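Dehydroquinate synthase (Thermus thermophilus, PDB 1UJN) probably catalyses the conversion of 3-deoxy-D-arabino-heptulosonate 7-phosphate to 3-dehydroquinate with release of phosphate, the second step of chorismate biosynthesis. Local coordinates at residues Glu169-Ala174 with Leu278-Pro283; Ala174-Leu179 with Leu229-Gly234; Lys223-Asn228 with Leu320-Leu325; Ala236-Thr241 with Leu245-Ala250; Val251-Leu256 with Ala335-Glu340. All coordinates share one frame; numbering follows the deposited sequence.

Interaction 1. Residues Glu169-Ala174 with Leu278-Pro283; sequences EGLVEA and LLWLSP
W280 reaches from the last turn of helix 271-281 to helix 164-181 and meets L171 with the far end of its six-membered ring. CH2 of W280 lies 3.2 Å from CD1 of L171, a close approach for two carbons, and the methyl sits at the edge of the indole, near the ring plane, instead of over a face. CB of L171 touches the same ring atom at 3.6 Å, so the tryptophan corner is held against both the root and one branch of the leucine, the two side chains crossing at about a right angle. With CG anti to the backbone N (chi1 170°), the indole of W280 is directed across the gap between the helices. One residue on, L281 straddles a single methyl of V172: CG2 of V172 is 3.7 Å from CD2 of L281 and 3.8 Å from its CD1. Behind L281, M249 and A252 of helix 247-264 close the apolar layer, while K168 makes a cation-pi contact with W280 and also bonds to its carbonyl oxygen. E169 turns its carboxylate elsewhere, its OE2 accepting from the backbone N of G248. E173, predicted to bind zinc, rises from the same helix. Between residues 169-174 and 278-283 the touching side-chain atoms are all carbons, so that part rests on shape and the hydrophobic effect; K168, just before, adds the polar tie to W280.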
# COMPACT_ATOMS: atom_id res chain seq x y z
N GLU A 169 12.93 -27.14 3.70
CA GLU A 169 12.15 -26.43 2.68
C GLU A 169 12.91 -25.20 2.20
O GLU A 169 12.95 -24.92 1.00
CB GLU A 169 10.82 -25.95 3.24
CG GLU A 169 9.74 -26.98 3.26
CD GLU A 169 8.40 -26.35 3.57
OE1 GLU A 169 7.83 -26.66 4.64
OE2 GLU A 169 7.93 -25.52 2.75
N GLY A 170 13.50 -24.47 3.14
CA GLY A 170 14.26 -23.29 2.79
C GLY A 170 15.50 -23.60 1.98
O GLY A 170 15.91 -22.82 1.11
N LEU A 171 16.12 -24.75 2.25
CA LEU A 171 17.32 -25.11 1.52
C LEU A 171 16.99 -25.40 0.06
O LEU A 171 17.85 -25.31 -0.80
CB LEU A 171 18.00 -26.32 2.17
CG LEU A 171 18.39 -26.11 3.63
CD1 LEU A 171 19.37 -27.19 4.06
CD2 LEU A 171 19.01 -24.74 3.81
N VAL A 172 15.73 -25.74 -0.22
CA VAL A 172 15.31 -26.02 -1.59
C VAL A 172 15.37 -24.72 -2.40
O VAL A 172 15.82 -24.72 -3.55
CB VAL A 172 13.86 -26.56 -1.65
CG1 VAL A 172 13.37 -26.61 -3.10
CG2 VAL A 172 13.81 -27.96 -1.04
N GLU A 173 14.93 -23.63 -1.79
CA GLU A 173 14.93 -22.33 -2.44
C GLU A 173 16.37 -21.90 -2.74
O GLU A 173 16.64 -21.28 -3.77
CB GLU A 173 14.26 -21.30 -1.54
CG GLU A 173 13.35 -20.32 -2.27
CD GLU A 173 12.10 -20.99 -2.83
OE1 GLU A 173 11.05 -20.97 -2.15
OE2 GLU A 173 12.16 -21.55 -3.94
N ALA A 174 17.29 -22.22 -1.83
CA ALA A 174 18.70 -21.88 -2.01
C ALA A 174 19.23 -22.68 -3.20
O ALA A 174 19.97 -22.17 -4.04
CB ALA A 174 19.48 -22.22 -0.75
N LEU A 278 15.88 -34.44 -3.85
CA LEU A 278 14.63 -35.10 -3.49
C LEU A 278 14.78 -36.24 -2.49
O LEU A 278 13.89 -36.45 -1.66
CB LEU A 278 13.94 -35.61 -4.76
CG LEU A 278 13.39 -34.51 -5.67
CD1 LEU A 278 12.96 -35.11 -7.01
CD2 LEU A 278 12.21 -33.82 -4.99
N LEU A 279 15.87 -36.98 -2.57
CA LEU A 279 16.10 -38.08 -1.63
C LEU A 279 16.41 -37.52 -0.25
O LEU A 279 15.92 -38.02 0.76
CB LEU A 279 17.25 -38.97 -2.11
CG LEU A 279 16.98 -39.79 -3.36
CD1 LEU A 279 18.18 -40.69 -3.65
CD2 LEU A 279 15.73 -40.64 -3.16
N TRP A 280 17.22 -36.48 -0.22
CA TRP A 280 17.60 -35.82 1.02
C TRP A 280 16.38 -35.12 1.62
O TRP A 280 16.18 -35.12 2.83
CB TRP A 280 18.70 -34.80 0.73
CG TRP A 280 19.01 -33.88 1.85
CD1 TRP A 280 19.78 -34.15 2.95
CD2 TRP A 280 18.58 -32.52 1.99
NE1 TRP A 280 19.86 -33.04 3.76
CE2 TRP A 280 19.13 -32.02 3.19
CE3 TRP A 280 17.78 -31.67 1.21
CZ2 TRP A 280 18.91 -30.72 3.64
CZ3 TRP A 280 17.56 -30.37 1.65
CH2 TRP A 280 18.13 -29.90 2.85
N LEU A 281 15.56 -34.54 0.75
CA LEU A 281 14.38 -33.80 1.18
C LEU A 281 13.25 -34.67 1.74
O LEU A 281 12.60 -34.30 2.72
CB LEU A 281 13.84 -32.96 0.02
CG LEU A 281 12.75 -31.94 0.32
CD1 LEU A 281 13.29 -30.88 1.28
CD2 LEU A 281 12.29 -31.29 -0.98
N SER A 282 13.03 -35.83 1.11
CA SER A 282 11.96 -36.74 1.52
C SER A 282 10.62 -36.03 1.50
O SER A 282 9.93 -35.95 2.52
CB SER A 282 12.23 -37.31 2.91
OG SER A 282 13.31 -38.23 2.89
N PRO A 283 10.22 -35.49 0.34
CA PRO A 283 8.95 -34.78 0.20
C PRO A 283 7.76 -35.71 0.39
O PRO A 283 7.86 -36.92 0.16
CB PRO A 283 9.02 -34.22 -1.22
CG PRO A 283 9.78 -35.29 -1.95
CD PRO A 283 10.91 -35.59 -0.97

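Interaction 2. Residues Ala174-Leu179 with Leu229-Gly234; sequences AFKHGL and LGHTLG
K176 lays its aliphatic chain along L229 and brings its ammonium up to H231. CG is anti to the backbone N (chi1 -175°) and the chain then bends at chi3 (67°), which carries NZ to 3.3 Å from CE1 of H231, obliquely to the ring. Lower down, CD of K176 packs 3.5 Å from the carbonyl oxygen of L229, and the two side chains slide past each other in opposite directions. The same oxygen accepts a hydrogen bond from ND1 of H231 at 3.0 Å; it lies in the imidazole plane, although the donor stands above the carbonyl plane, and the bond fixes the turn of a ring predicted to bind zinc, consistent with its NE2 facing H247. L179 adds an apolar touch, its CB 3.9 Å from CD2 of L229. NZ of K176 finds polar partners in the L227 carbonyl and, by salt bridge, in E173, another predicted zinc ligand. A methionine in place of K176 would probably leave the E173 carboxylate without this counter-charge and the L227 carbonyl without this donor. The contact joins helix 164-181 to the start of helix 231-240, with helix 247-264 packing on L229 and H231 and strand 311-314 on L229.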
# COMPACT_ATOMS: atom_id res chain seq x y z
N ALA A 174 17.29 -22.22 -1.83
CA ALA A 174 18.70 -21.88 -2.01
C ALA A 174 19.23 -22.68 -3.20
O ALA A 174 19.97 -22.17 -4.04
CB ALA A 174 19.48 -22.22 -0.75
N PHE A 175 18.84 -23.95 -3.25
CA PHE A 175 19.23 -24.86 -4.32
C PHE A 175 18.78 -24.26 -5.65
O PHE A 175 19.51 -24.28 -6.64
CB PHE A 175 18.54 -26.21 -4.11
CG PHE A 175 18.92 -27.26 -5.11
CD1 PHE A 175 19.92 -28.19 -4.82
CD2 PHE A 175 18.29 -27.32 -6.35
CE1 PHE A 175 20.27 -29.18 -5.74
CE2 PHE A 175 18.64 -28.30 -7.28
CZ PHE A 175 19.63 -29.23 -6.98
N LYS A 176 17.56 -23.73 -5.65
CA LYS A 176 16.99 -23.10 -6.84
C LYS A 176 17.88 -21.94 -7.29
O LYS A 176 18.16 -21.79 -8.49
CB LYS A 176 15.59 -22.60 -6.53
CG LYS A 176 14.84 -22.04 -7.74
CD LYS A 176 13.56 -21.34 -7.30
CE LYS A 176 13.87 -20.08 -6.49
NZ LYS A 176 12.63 -19.33 -6.13
N HIS A 177 18.33 -21.11 -6.34
CA HIS A 177 19.20 -19.99 -6.67
C HIS A 177 20.50 -20.52 -7.29
O HIS A 177 21.09 -19.87 -8.15
CB HIS A 177 19.56 -19.17 -5.42
CG HIS A 177 18.40 -18.48 -4.79
ND1 HIS A 177 18.47 -17.89 -3.54
CD2 HIS A 177 17.13 -18.28 -5.22
CE1 HIS A 177 17.30 -17.36 -3.24
NE2 HIS A 177 16.47 -17.59 -4.24
N GLY A 178 20.92 -21.69 -6.82
CA GLY A 178 22.13 -22.30 -7.34
C GLY A 178 22.00 -22.59 -8.82
O GLY A 178 22.91 -22.31 -9.61
N LEU A 179 20.86 -23.14 -9.21
CA LEU A 179 20.60 -23.46 -10.61
C LEU A 179 20.48 -22.18 -11.44
O LEU A 179 20.94 -22.12 -12.58
CB LEU A 179 19.32 -24.28 -10.74
CG LEU A 179 19.33 -25.68 -10.12
CD1 LEU A 179 17.95 -26.30 -10.26
CD2 LEU A 179 20.38 -26.54 -10.82
N LEU A 229 11.64 -20.48 -11.39
CA LEU A 229 12.05 -21.82 -11.80
C LEU A 229 11.37 -22.86 -10.92
O LEU A 229 11.46 -22.80 -9.69
CB LEU A 229 13.58 -21.96 -11.68
CG LEU A 229 14.21 -23.32 -11.96
CD1 LEU A 229 13.99 -23.72 -13.43
CD2 LEU A 229 15.70 -23.25 -11.65
N GLY A 230 10.68 -23.81 -11.55
CA GLY A 230 10.00 -24.86 -10.81
C GLY A 230 8.68 -24.45 -10.17
O GLY A 230 8.02 -25.28 -9.53
N HIS A 231 8.29 -23.19 -10.34
CA HIS A 231 7.06 -22.69 -9.74
C HIS A 231 5.78 -22.89 -10.54
O HIS A 231 4.68 -22.84 -9.98
CB HIS A 231 7.21 -21.21 -9.39
CG HIS A 231 8.04 -20.96 -8.17
ND1 HIS A 231 9.37 -21.34 -8.07
CD2 HIS A 231 7.74 -20.35 -6.99
CE1 HIS A 231 9.84 -20.97 -6.89
NE2 HIS A 231 8.88 -20.37 -6.22
N THR A 232 5.89 -23.12 -11.85
CA THR A 232 4.70 -23.32 -12.67
C THR A 232 4.02 -24.63 -12.27
O THR A 232 2.82 -24.66 -12.01
CB THR A 232 5.05 -23.36 -14.18
OG1 THR A 232 5.70 -22.13 -14.55
CG2 THR A 232 3.79 -23.51 -15.01
N LEU A 233 4.80 -25.71 -12.22
CA LEU A 233 4.23 -26.99 -11.82
C LEU A 233 4.03 -26.98 -10.31
O LEU A 233 3.04 -27.51 -9.80
CB LEU A 233 5.16 -28.15 -12.21
CG LEU A 233 4.64 -29.52 -11.76
CD1 LEU A 233 3.27 -29.78 -12.38
CD2 LEU A 233 5.62 -30.61 -12.16
N GLY A 234 4.96 -26.35 -9.59
CA GLY A 234 4.86 -26.28 -8.15
C GLY A 234 3.54 -25.69 -7.70
O GLY A 234 2.86 -26.23 -6.84

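Interaction 3. Residues Lys223-Asn228 with Leu320-Leu325; sequences KRRLLN and LVVRPL
R225 and V322 meet from opposite directions, the arginine side chain reaching from the 3-10 turn 223-227 to strand 319-323. Ahead of it, O of K223 accepts from N of L226 at 2.8 Å, one of the backbone bonds of the turn. R225 itself holds CG between its backbone N and carbonyl carbon (chi1 72°), from where the chain runs extended to NE and applies the guanidinium to the valine. NE of R225 is 3.4 Å from CG2 of V322, and NH2 is equally near CB of V322; the guanidinium stands obliquely to the isopropyl group, a van der Waals contact made by a charged group, while NH1 has a weak bond to the carbonyl of G222. Next comes L226, which sends a single methyl between two strand residues: CD2 of L226 lies 3.9 Å from CG2 of V322 and 4.0 Å from CB of L320. These two residues both point their side chains toward the 3-10 turn, while V321 between them points away. At the end, N228 closes back with a weak bond from ND2 to the R225 carbonyl. L320 also packs on V312 and P314, and L226 on I180 of helix 164-181. The whole is a 3-10 turn packed on the side chains of strand 319-323, which pairs with 311-314 in a two-stranded antiparallel hairpin of the mainly helical C-terminal half of the dehydroquinate synthase fold.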
# COMPACT_ATOMS: atom_id res chain seq x y z
N LYS A 223 16.56 -11.67 -15.87
CA LYS A 223 16.89 -12.67 -14.87
C LYS A 223 15.88 -12.85 -13.74
O LYS A 223 15.68 -13.96 -13.25
CB LYS A 223 18.26 -12.36 -14.26
CG LYS A 223 19.37 -12.18 -15.29
CD LYS A 223 19.56 -13.43 -16.13
CE LYS A 223 20.60 -13.21 -17.21
NZ LYS A 223 21.92 -12.82 -16.64
N ARG A 224 15.25 -11.75 -13.32
CA ARG A 224 14.30 -11.80 -12.22
C ARG A 224 13.20 -12.85 -12.37
O ARG A 224 12.80 -13.47 -11.38
CB ARG A 224 13.67 -10.42 -12.02
CG ARG A 224 13.01 -10.25 -10.66
CD ARG A 224 12.60 -8.81 -10.45
NE ARG A 224 12.11 -8.57 -9.10
CZ ARG A 224 11.68 -7.39 -8.67
NH1 ARG A 224 11.69 -6.34 -9.48
NH2 ARG A 224 11.25 -7.25 -7.42
N ARG A 225 12.70 -13.05 -13.58
CA ARG A 225 11.63 -14.04 -13.68
C ARG A 225 12.18 -15.47 -13.70
O ARG A 225 11.44 -16.45 -13.69
CB ARG A 225 10.84 -13.77 -14.96
CG ARG A 225 11.63 -14.14 -16.22
CD ARG A 225 11.24 -13.28 -17.43
NE ARG A 225 11.50 -14.00 -18.68
CZ ARG A 225 12.58 -13.62 -19.39
NH1 ARG A 225 13.36 -12.64 -18.95
NH2 ARG A 225 12.87 -14.24 -20.54
N LEU A 226 13.50 -15.61 -13.62
CA LEU A 226 14.12 -16.93 -13.52
C LEU A 226 13.88 -17.48 -12.11
O LEU A 226 14.00 -18.68 -11.87
CB LEU A 226 15.62 -16.84 -13.79
CG LEU A 226 16.05 -16.29 -15.16
CD1 LEU A 226 17.56 -16.17 -15.20
CD2 LEU A 226 15.55 -17.20 -16.28
N LEU A 227 13.54 -16.59 -11.18
CA LEU A 227 13.27 -16.99 -9.80
C LEU A 227 12.02 -17.87 -9.76
O LEU A 227 11.75 -18.53 -8.75
CB LEU A 227 13.07 -15.74 -8.93
CG LEU A 227 14.27 -14.81 -8.79
CD1 LEU A 227 13.84 -13.50 -8.15
CD2 LEU A 227 15.36 -15.48 -7.97
N ASN A 228 11.27 -17.88 -10.85
CA ASN A 228 10.06 -18.70 -10.91
C ASN A 228 10.36 -20.12 -11.39
O ASN A 228 9.45 -20.86 -11.75
CB ASN A 228 9.03 -18.05 -11.83
CG ASN A 228 8.49 -16.74 -11.26
OD1 ASN A 228 8.04 -16.69 -10.12
ND2 ASN A 228 8.54 -15.68 -12.06
N LEU A 320 19.63 -20.46 -18.34
CA LEU A 320 18.22 -20.80 -18.44
C LEU A 320 17.48 -19.96 -19.48
O LEU A 320 17.94 -18.89 -19.87
CB LEU A 320 17.53 -20.62 -17.08
CG LEU A 320 17.97 -21.51 -15.91
CD1 LEU A 320 19.37 -21.13 -15.45
CD2 LEU A 320 16.98 -21.34 -14.78
N VAL A 321 16.34 -20.46 -19.91
CA VAL A 321 15.52 -19.75 -20.89
C VAL A 321 14.07 -19.76 -20.45
O VAL A 321 13.63 -20.64 -19.71
CB VAL A 321 15.62 -20.41 -22.29
CG1 VAL A 321 17.05 -20.33 -22.79
CG2 VAL A 321 15.15 -21.86 -22.22
N VAL A 322 13.33 -18.74 -20.88
CA VAL A 322 11.91 -18.63 -20.57
C VAL A 322 11.20 -18.64 -21.91
O VAL A 322 11.47 -17.81 -22.77
CB VAL A 322 11.61 -17.31 -19.83
CG1 VAL A 322 10.12 -17.21 -19.51
CG2 VAL A 322 12.43 -17.24 -18.55
N ARG A 323 10.28 -19.59 -22.08
CA ARG A 323 9.57 -19.72 -23.35
C ARG A 323 8.42 -20.71 -23.26
O ARG A 323 8.31 -21.46 -22.29
CB ARG A 323 10.54 -20.20 -24.43
CG ARG A 323 11.37 -21.40 -23.98
CD ARG A 323 11.92 -22.21 -25.14
NE ARG A 323 10.86 -22.92 -25.86
CZ ARG A 323 11.08 -23.85 -26.78
NH1 ARG A 323 12.32 -24.20 -27.11
NH2 ARG A 323 10.06 -24.45 -27.38
N PRO A 324 7.53 -20.71 -24.27
CA PRO A 324 6.38 -21.62 -24.31
C PRO A 324 6.87 -22.96 -24.87
O PRO A 324 7.89 -23.01 -25.55
CB PRO A 324 5.42 -20.91 -25.26
CG PRO A 324 6.36 -20.28 -26.24
CD PRO A 324 7.43 -19.69 -25.33
N LEU A 325 6.14 -24.03 -24.59
CA LEU A 325 6.54 -25.34 -25.07
C LEU A 325 5.39 -26.11 -25.70
O LEU A 325 4.24 -25.98 -25.28
CB LEU A 325 7.13 -26.16 -23.91
CG LEU A 325 8.36 -25.57 -23.22
CD1 LEU A 325 8.62 -26.31 -21.91
CD2 LEU A 325 9.57 -25.67 -24.14

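Interaction 4. Residues Ala236-Thr241 with Leu245-Ala250; sequences ALEAQT and LPHGMA
E238 faces H247 across the bend between two consecutive helices, and ND1 of the histidine donates to OE1 of the glutamate at 3.2 Å. The oxygen is met on its syn side, though 32° out of the carboxylate plane; a weak bond from ND1 goes to OE2 at 3.4 Å. H247 is a predicted zinc ligand, and its NE2 faces H231, consistent with that role; the pairing would probably make its imidazole more electron-rich. With CG beside its backbone N (chi1 -80°), the E238 chain runs on extended (chi2 -179°) to bring the carboxylate there. Its CG rests 3.5 Å from CB of A250, and a water donates both to OE2 of E238 and to the carbonyl oxygen of L245. Further out, OG1 of T241 accepts from N of L245 at 3.2 Å, and CD2 of L245 packs on CB of L237. Helix 247-264 follows helix 231-240 after a short loop and packs against its end, while E169 and E173 of helix 164-181 flank P246 and H247.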
# COMPACT_ATOMS: atom_id res chain seq x y z
N ALA A 236 0.80 -25.52 -9.36
CA ALA A 236 -0.28 -26.42 -9.74
C ALA A 236 -0.45 -27.55 -8.72
O ALA A 236 -1.57 -27.97 -8.42
CB ALA A 236 -0.01 -27.00 -11.12
N LEU A 237 0.67 -28.04 -8.20
CA LEU A 237 0.64 -29.13 -7.22
C LEU A 237 0.08 -28.62 -5.89
O LEU A 237 -0.71 -29.31 -5.24
CB LEU A 237 2.05 -29.69 -7.01
CG LEU A 237 2.64 -30.41 -8.23
CD1 LEU A 237 4.11 -30.74 -7.98
CD2 LEU A 237 1.85 -31.68 -8.52
N GLU A 238 0.49 -27.43 -5.49
CA GLU A 238 0.00 -26.84 -4.25
C GLU A 238 -1.51 -26.66 -4.33
O GLU A 238 -2.22 -26.90 -3.36
CB GLU A 238 0.68 -25.50 -4.00
CG GLU A 238 2.08 -25.62 -3.42
CD GLU A 238 2.72 -24.27 -3.16
OE1 GLU A 238 3.16 -23.62 -4.13
OE2 GLU A 238 2.77 -23.85 -1.98
N ALA A 239 -1.99 -26.24 -5.50
CA ALA A 239 -3.42 -26.02 -5.69
C ALA A 239 -4.20 -27.33 -5.67
O ALA A 239 -5.26 -27.42 -5.04
CB ALA A 239 -3.66 -25.29 -7.01
N GLN A 240 -3.69 -28.35 -6.35
CA GLN A 240 -4.37 -29.63 -6.39
C GLN A 240 -4.44 -30.32 -5.03
O GLN A 240 -5.40 -31.03 -4.74
CB GLN A 240 -3.68 -30.57 -7.37
CG GLN A 240 -4.43 -31.88 -7.56
CD GLN A 240 -3.52 -33.04 -7.87
OE1 GLN A 240 -2.30 -32.88 -7.93
NE2 GLN A 240 -4.11 -34.22 -8.07
N THR A 241 -3.42 -30.11 -4.20
CA THR A 241 -3.39 -30.71 -2.87
C THR A 241 -4.12 -29.85 -1.85
O THR A 241 -4.06 -30.12 -0.64
CB THR A 241 -1.94 -30.91 -2.38
OG1 THR A 241 -1.29 -29.64 -2.26
CG2 THR A 241 -1.17 -31.78 -3.35
N LEU A 245 0.40 -29.63 0.50
CA LEU A 245 1.81 -29.78 0.13
C LEU A 245 2.57 -28.48 0.40
O LEU A 245 2.29 -27.46 -0.22
CB LEU A 245 1.92 -30.16 -1.35
CG LEU A 245 3.34 -30.30 -1.91
CD1 LEU A 245 4.03 -31.52 -1.30
CD2 LEU A 245 3.28 -30.42 -3.42
N PRO A 246 3.54 -28.50 1.33
CA PRO A 246 4.32 -27.29 1.66
C PRO A 246 4.98 -26.68 0.42
O PRO A 246 5.43 -27.40 -0.47
CB PRO A 246 5.35 -27.81 2.67
CG PRO A 246 4.65 -28.97 3.32
CD PRO A 246 3.99 -29.65 2.14
N HIS A 247 5.06 -25.36 0.38
CA HIS A 247 5.64 -24.65 -0.75
C HIS A 247 7.00 -25.17 -1.20
O HIS A 247 7.22 -25.42 -2.39
CB HIS A 247 5.77 -23.16 -0.44
CG HIS A 247 6.30 -22.35 -1.58
ND1 HIS A 247 5.58 -22.11 -2.72
CD2 HIS A 247 7.50 -21.75 -1.76
CE1 HIS A 247 6.30 -21.39 -3.56
NE2 HIS A 247 7.47 -21.16 -3.00
N GLY A 248 7.93 -25.33 -0.26
CA GLY A 248 9.26 -25.81 -0.59
C GLY A 248 9.26 -27.19 -1.22
O GLY A 248 10.08 -27.49 -2.10
N MET A 249 8.35 -28.04 -0.77
CA MET A 249 8.26 -29.39 -1.31
C MET A 249 7.76 -29.31 -2.75
O MET A 249 8.26 -30.01 -3.63
CB MET A 249 7.33 -30.24 -0.46
CG MET A 249 7.79 -30.38 0.99
SD MET A 249 9.45 -31.08 1.14
CE MET A 249 9.57 -31.36 2.93
N ALA A 250 6.78 -28.45 -2.97
CA ALA A 250 6.21 -28.27 -4.30
C ALA A 250 7.28 -27.77 -5.26
O ALA A 250 7.35 -28.20 -6.42
CB ALA A 250 5.06 -27.28 -4.25
O HOH W 1 1.78 -24.84 0.29

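Interaction 5. Residues Val251-Leu256 with Ala335-Glu340; sequences VAYGLL and AAWREE
W337 crosses from helix 327-342 to helix 247-264 and meets L256 and Y253 with successive atoms of its indole. From CB, with CG anti to the backbone N (chi1 177°), the ring is carried out over the gap between the helices. CD1 comes first, 3.8 Å from CG of L256 and 3.9 Å from CD2 of the same leucine, which approaches the ring obliquely. Beside it NE1 donates to the carbonyl oxygen of Y253 at 3.0 Å, with an N-H...O angle of 158°; the oxygen lies near the indole plane, whereas the nitrogen stands above the carbonyl plane. The two short helical segments are 10.9 Å apart at their axes and run at 122° to each other, a steeply crossed pair in the helical C-terminal part of dehydroquinate synthase, wide enough apart for an indole to fill the space. Farther along the ring, CZ2 of W337 touches CB of Y253 at 4.1 Å. A leucine in place of W337 would probably leave the Y253 carbonyl without this donor and open a gap between the two helices where the indole had been. One turn on, CB of E340 lies 4.0 Å from CD2 of L256, and its carboxylate goes on to a salt bridge with R275. The hydroxyl of Y253 bonds to the carbonyl oxygen of P284, and Y257 meets the W337 ring edge-to-face.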
# COMPACT_ATOMS: atom_id res chain seq x y z
N VAL A 251 8.12 -26.86 -4.78
CA VAL A 251 9.20 -26.32 -5.61
C VAL A 251 10.16 -27.44 -6.00
O VAL A 251 10.58 -27.52 -7.15
CB VAL A 251 9.98 -25.22 -4.87
CG1 VAL A 251 11.23 -24.84 -5.67
CG2 VAL A 251 9.09 -24.00 -4.68
N ALA A 252 10.50 -28.30 -5.04
CA ALA A 252 11.42 -29.40 -5.32
C ALA A 252 10.87 -30.27 -6.45
O ALA A 252 11.61 -30.66 -7.36
CB ALA A 252 11.62 -30.24 -4.06
N TYR A 253 9.57 -30.57 -6.38
CA TYR A 253 8.91 -31.37 -7.41
C TYR A 253 8.95 -30.63 -8.75
O TYR A 253 9.16 -31.24 -9.79
CB TYR A 253 7.45 -31.65 -7.02
CG TYR A 253 7.27 -32.78 -6.03
CD1 TYR A 253 6.55 -32.59 -4.85
CD2 TYR A 253 7.78 -34.05 -6.29
CE1 TYR A 253 6.34 -33.64 -3.96
CE2 TYR A 253 7.57 -35.11 -5.41
CZ TYR A 253 6.85 -34.90 -4.25
OH TYR A 253 6.62 -35.95 -3.39
N GLY A 254 8.76 -29.31 -8.70
CA GLY A 254 8.78 -28.50 -9.90
C GLY A 254 10.16 -28.45 -10.52
O GLY A 254 10.31 -28.35 -11.74
N LEU A 255 11.19 -28.52 -9.68
CA LEU A 255 12.57 -28.50 -10.15
C LEU A 255 12.89 -29.75 -10.96
O LEU A 255 13.63 -29.70 -11.94
CB LEU A 255 13.54 -28.37 -8.98
CG LEU A 255 13.48 -27.03 -8.25
CD1 LEU A 255 14.47 -27.03 -7.09
CD2 LEU A 255 13.80 -25.91 -9.22
N LEU A 256 12.33 -30.88 -10.54
CA LEU A 256 12.55 -32.13 -11.26
C LEU A 256 11.91 -32.00 -12.64
O LEU A 256 12.49 -32.40 -13.65
CB LEU A 256 11.94 -33.30 -10.50
CG LEU A 256 12.05 -34.66 -11.21
CD1 LEU A 256 13.51 -35.02 -11.40
CD2 LEU A 256 11.35 -35.73 -10.39
N ALA A 335 5.04 -37.37 -18.13
CA ALA A 335 5.04 -38.82 -18.06
C ALA A 335 6.36 -39.31 -17.47
O ALA A 335 6.38 -40.19 -16.61
CB ALA A 335 4.84 -39.42 -19.45
N ALA A 336 7.47 -38.72 -17.92
CA ALA A 336 8.78 -39.11 -17.40
C ALA A 336 8.91 -38.67 -15.95
O ALA A 336 9.51 -39.36 -15.13
CB ALA A 336 9.88 -38.47 -18.23
N TRP A 337 8.33 -37.51 -15.64
CA TRP A 337 8.35 -36.96 -14.29
C TRP A 337 7.65 -37.95 -13.35
O TRP A 337 8.17 -38.28 -12.28
CB TRP A 337 7.63 -35.61 -14.29
CG TRP A 337 7.49 -34.92 -12.96
CD1 TRP A 337 8.42 -34.13 -12.33
CD2 TRP A 337 6.32 -34.91 -12.13
NE1 TRP A 337 7.89 -33.61 -11.17
CE2 TRP A 337 6.61 -34.07 -11.02
CE3 TRP A 337 5.06 -35.51 -12.23
CZ2 TRP A 337 5.67 -33.83 -10.01
CZ3 TRP A 337 4.13 -35.27 -11.22
CH2 TRP A 337 4.44 -34.43 -10.13
N ARG A 338 6.49 -38.44 -13.77
CA ARG A 338 5.74 -39.41 -12.97
C ARG A 338 6.57 -40.66 -12.72
O ARG A 338 6.65 -41.14 -11.59
CB ARG A 338 4.44 -39.81 -13.68
CG ARG A 338 3.34 -38.76 -13.65
CD ARG A 338 2.08 -39.31 -14.31
NE ARG A 338 1.46 -40.34 -13.49
CZ ARG A 338 0.49 -41.15 -13.90
NH1 ARG A 338 0.02 -41.05 -15.13
NH2 ARG A 338 -0.00 -42.06 -13.07
N GLU A 339 7.20 -41.19 -13.77
CA GLU A 339 8.02 -42.39 -13.63
C GLU A 339 9.20 -42.13 -12.69
O GLU A 339 9.55 -42.98 -11.87
CB GLU A 339 8.54 -42.85 -15.00
CG GLU A 339 7.45 -43.36 -15.93
CD GLU A 339 6.68 -44.54 -15.36
OE1 GLU A 339 7.33 -45.53 -14.95
OE2 GLU A 339 5.43 -44.48 -15.33
N GLU A 340 9.81 -40.96 -12.82
CA GLU A 340 10.94 -40.59 -11.97
C GLU A 340 10.53 -40.62 -10.50
O GLU A 340 11.30 -41.04 -9.64
CB GLU A 340 11.44 -39.19 -12.33
CG GLU A 340 12.32 -39.14 -13.56
CD GLU A 340 13.79 -39.33 -13.24
OE1 GLU A 340 14.10 -39.84 -12.14
OE2 GLU A 340 14.64 -38.97 -14.08

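All five contacts lie in the C-terminal half of the chain, away from the seven-stranded sheet. Interactions 1 and 2 share helix 164-181 and lie about 11 Å apart between centres; interactions 2 and 4 share helix 231-240, and 4 and 5 helix 247-264. Along the chain, interaction 2, which shares A174 with interaction 1, closes before 4 opens, and both close before 278-283. E173, H231 and H247, the predicted zinc ligands, come from interactions 1, 2 and 4, whose helices bring together residues far apart in sequence. Interactions 3 and 5 have centres about 18 Å apart: 3 sets strand 319-323 against the 3-10 turn before helix 231-240, and 5 sets helix 327-342 against helix 247-264.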